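PDB 5X55: probable uracil-DNA glycosylase from Acanthamoeba polyphaga mimivirus, which is a viral member of the uracil-DNA glycosylase superfamily, an alpha/beta protein built round a central parallel beta-sheet. Local coordinates for residues K139-E142 / Y146-Q149. Sequence-based numbering, arbitrary orientation.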
ATOM      1  N   LYS A 139       0.966 -10.752  16.791  1.00 35.09           N
ATOM      2  CA  LYS A 139       1.533 -11.715  17.730  1.00 35.40           C
ATOM      3  C   LYS A 139       2.283 -12.815  16.985  1.00 29.35           C
ATOM      4  O   LYS A 139       3.330 -13.285  17.443  1.00 30.66           O
ATOM      5  CB  LYS A 139       0.420 -12.291  18.611  1.00 38.40           C
ATOM      6  CG  LYS A 139       0.843 -13.436  19.520  1.00 45.17           C
ATOM      7  CD  LYS A 139      -0.349 -13.954  20.326  1.00 54.36           C
ATOM      8  CE  LYS A 139      -0.015 -15.227  21.096  1.00 53.90           C
ATOM      9  NZ  LYS A 139      -1.247 -15.873  21.643  1.00 59.57           N
ATOM     10  N   TYR A 140       1.791 -13.199  15.805  1.00 30.72           N
ATOM     11  CA  TYR A 140       2.513 -14.187  15.009  1.00 33.11           C
ATOM     12  C   TYR A 140       3.826 -13.617  14.485  1.00 36.47           C
ATOM     13  O   TYR A 140       4.831 -14.334  14.395  1.00 33.74           O
ATOM     14  CB  TYR A 140       1.643 -14.681  13.852  1.00 36.18           C
ATOM     15  CG  TYR A 140       2.402 -15.525  12.842  1.00 38.73           C
ATOM     16  CD1 TYR A 140       2.696 -16.866  13.101  1.00 36.99           C
ATOM     17  CD2 TYR A 140       2.812 -14.986  11.623  1.00 36.03           C
ATOM     18  CE1 TYR A 140       3.391 -17.648  12.175  1.00 31.81           C
ATOM     19  CE2 TYR A 140       3.513 -15.762  10.690  1.00 37.24           C
ATOM     20  CZ  TYR A 140       3.796 -17.091  10.975  1.00 38.22           C
ATOM     21  OH  TYR A 140       4.493 -17.855  10.053  1.00 42.61           O
ATOM     22  N   VAL A 141       3.847 -12.328  14.151  1.00 36.40           N
ATOM     23  CA  VAL A 141       5.033 -11.786  13.505  1.00 31.16           C
ATOM     24  C   VAL A 141       6.153 -11.563  14.515  1.00 31.03           C
ATOM     25  O   VAL A 141       7.329 -11.806  14.205  1.00 30.59           O
ATOM     26  CB  VAL A 141       4.661 -10.508  12.733  1.00 31.45           C
ATOM     27  CG1 VAL A 141       5.848  -9.623  12.563  1.00 34.88           C
ATOM     28  CG2 VAL A 141       4.126 -10.893  11.373  1.00 30.58           C
ATOM     29  N   GLU A 142       5.818 -11.126  15.742  1.00 32.51           N
ATOM     30  CA  GLU A 142       6.862 -10.886  16.737  1.00 33.28           C
ATOM     31  C   GLU A 142       7.536 -12.172  17.184  1.00 32.17           C
ATOM     32  O   GLU A 142       8.649 -12.113  17.710  1.00 39.76           O
ATOM     33  CB  GLU A 142       6.317 -10.189  17.987  1.00 34.80           C
ATOM     34  CG  GLU A 142       5.342  -9.072  17.808  1.00 41.38           C
ATOM     35  CD  GLU A 142       4.527  -8.835  19.086  1.00 53.44           C
ATOM     36  OE1 GLU A 142       4.682  -9.639  20.027  1.00 54.24           O
ATOM     37  OE2 GLU A 142       3.727  -7.883  19.137  1.00 51.58           O
ATOM     38  N   TYR A 146      13.177 -12.897  12.466  1.00 28.72           N
ATOM     39  CA  TYR A 146      13.522 -11.654  11.779  1.00 29.85           C
ATOM     40  C   TYR A 146      13.004 -10.405  12.511  1.00 28.07           C
ATOM     41  O   TYR A 146      13.564  -9.319  12.331  1.00 30.69           O
ATOM     42  CB  TYR A 146      13.006 -11.681  10.322  1.00 26.61           C
ATOM     43  CG  TYR A 146      11.492 -11.543  10.180  1.00 27.46           C
ATOM     44  CD1 TYR A 146      10.861 -10.309  10.356  1.00 25.32           C
ATOM     45  CD2 TYR A 146      10.697 -12.642   9.886  1.00 26.77           C
ATOM     46  CE1 TYR A 146       9.484 -10.175  10.254  1.00 25.72           C
ATOM     47  CE2 TYR A 146       9.314 -12.515   9.772  1.00 31.41           C
ATOM     48  CZ  TYR A 146       8.721 -11.269   9.954  1.00 26.43           C
ATOM     49  OH  TYR A 146       7.363 -11.130   9.857  1.00 24.35           O
ATOM     50  N   PHE A 147      11.960 -10.524  13.335  1.00 25.81           N
ATOM     51  CA  PHE A 147      11.300  -9.315  13.837  1.00 33.55           C
ATOM     52  C   PHE A 147      12.184  -8.453  14.737  1.00 28.80           C
ATOM     53  O   PHE A 147      12.199  -7.217  14.554  1.00 27.60           O
ATOM     54  CB  PHE A 147       9.994  -9.687  14.537  1.00 32.12           C
ATOM     55  CG  PHE A 147       9.184  -8.503  14.935  1.00 36.50           C
ATOM     56  CD1 PHE A 147       8.324  -7.909  14.035  1.00 35.83           C
ATOM     57  CD2 PHE A 147       9.293  -7.969  16.203  1.00 33.76           C
ATOM     58  CE1 PHE A 147       7.575  -6.820  14.392  1.00 32.60           C
ATOM     59  CE2 PHE A 147       8.556  -6.877  16.561  1.00 29.02           C
ATOM     60  CZ  PHE A 147       7.694  -6.300  15.657  1.00 32.58           C
ATOM     61  N   PRO A 148      12.911  -8.997  15.723  1.00 34.40           N
ATOM     62  CA  PRO A 148      13.889  -8.148  16.426  1.00 32.00           C
ATOM     63  C   PRO A 148      14.907  -7.541  15.494  1.00 27.63           C
ATOM     64  O   PRO A 148      15.330  -6.405  15.727  1.00 30.12           O
ATOM     65  CB  PRO A 148      14.537  -9.106  17.435  1.00 29.95           C
ATOM     66  CG  PRO A 148      13.490 -10.123  17.694  1.00 38.31           C
ATOM     67  CD  PRO A 148      12.811 -10.330  16.349  1.00 33.21           C
ATOM     68  N   GLN A 149      15.307  -8.243  14.428  1.00 28.18           N
ATOM     69  CA  GLN A 149      16.218  -7.629  13.467  1.00 28.75           C
ATOM     70  C   GLN A 149      15.586  -6.399  12.827  1.00 30.00           C
ATOM     71  O   GLN A 149      16.250  -5.370  12.653  1.00 25.97           O
ATOM     72  CB  GLN A 149      16.636  -8.635  12.400  1.00 26.71           C
ATOM     73  CG  GLN A 149      17.625  -9.683  12.891  1.00 41.57           C
ATOM     74  CD  GLN A 149      17.661 -10.927  12.005  1.00 45.56           C
ATOM     75  OE1 GLN A 149      17.452 -10.853  10.787  1.00 47.25           O
ATOM     76  NE2 GLN A 149      17.927 -12.077  12.617  1.00 47.34           N
TER
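The phenolic OH of Tyr146 is hydrogen-bonded to a carboxylate oxygen of Asp278 on helix 273-286, and that hydroxyl oxygen also lies against Val141 across the short loop joining two consecutive helices, 135-142 and 146-159, of this alpha/beta uracil-DNA glycosylase fold. Three residues make the link, and the way the adjoining helix ends pack illustrates how so short a connection can be closed by side chains, without any hydrogen bond between residues 139-142 and 146-149. Tyr146 OH lies 3.4 Å from CG1 of Val141, and CG2 of the same valine is nearly as near at 3.6 Å, so the two methyls form an apolar bed beside a hydroxyl whose polar demand is met by Asp278. The phenol ring extends toward helix 135-142, its CG set between the backbone N and the carbonyl carbon (chi1 72°).

Phe147 makes the second aromatic contact. With its CG anti to the backbone N, the ring comes up against residues 141-142, where CA of Glu142 sits over one face in a CH-pi contact, 4.1 Å from the ring centroid and 25° off the normal. The glutamate side chain then runs alongside the ring, its CG 4.1 Å from CE2 of Phe147, with the carboxylate plane turned 40° from that of the ring. Val141 is thus shared: CG1 meets both aromatic residues, while its side chain also touches Phe275 and Asp278 of helix 273-286, so this helix packs against the junction. Between valine and phenylalanine the side chains cross nearly perpendicularly, and CG1 of Val141 approaches CD1 of Phe147 to 3.4 Å, lying obliquely to the ring.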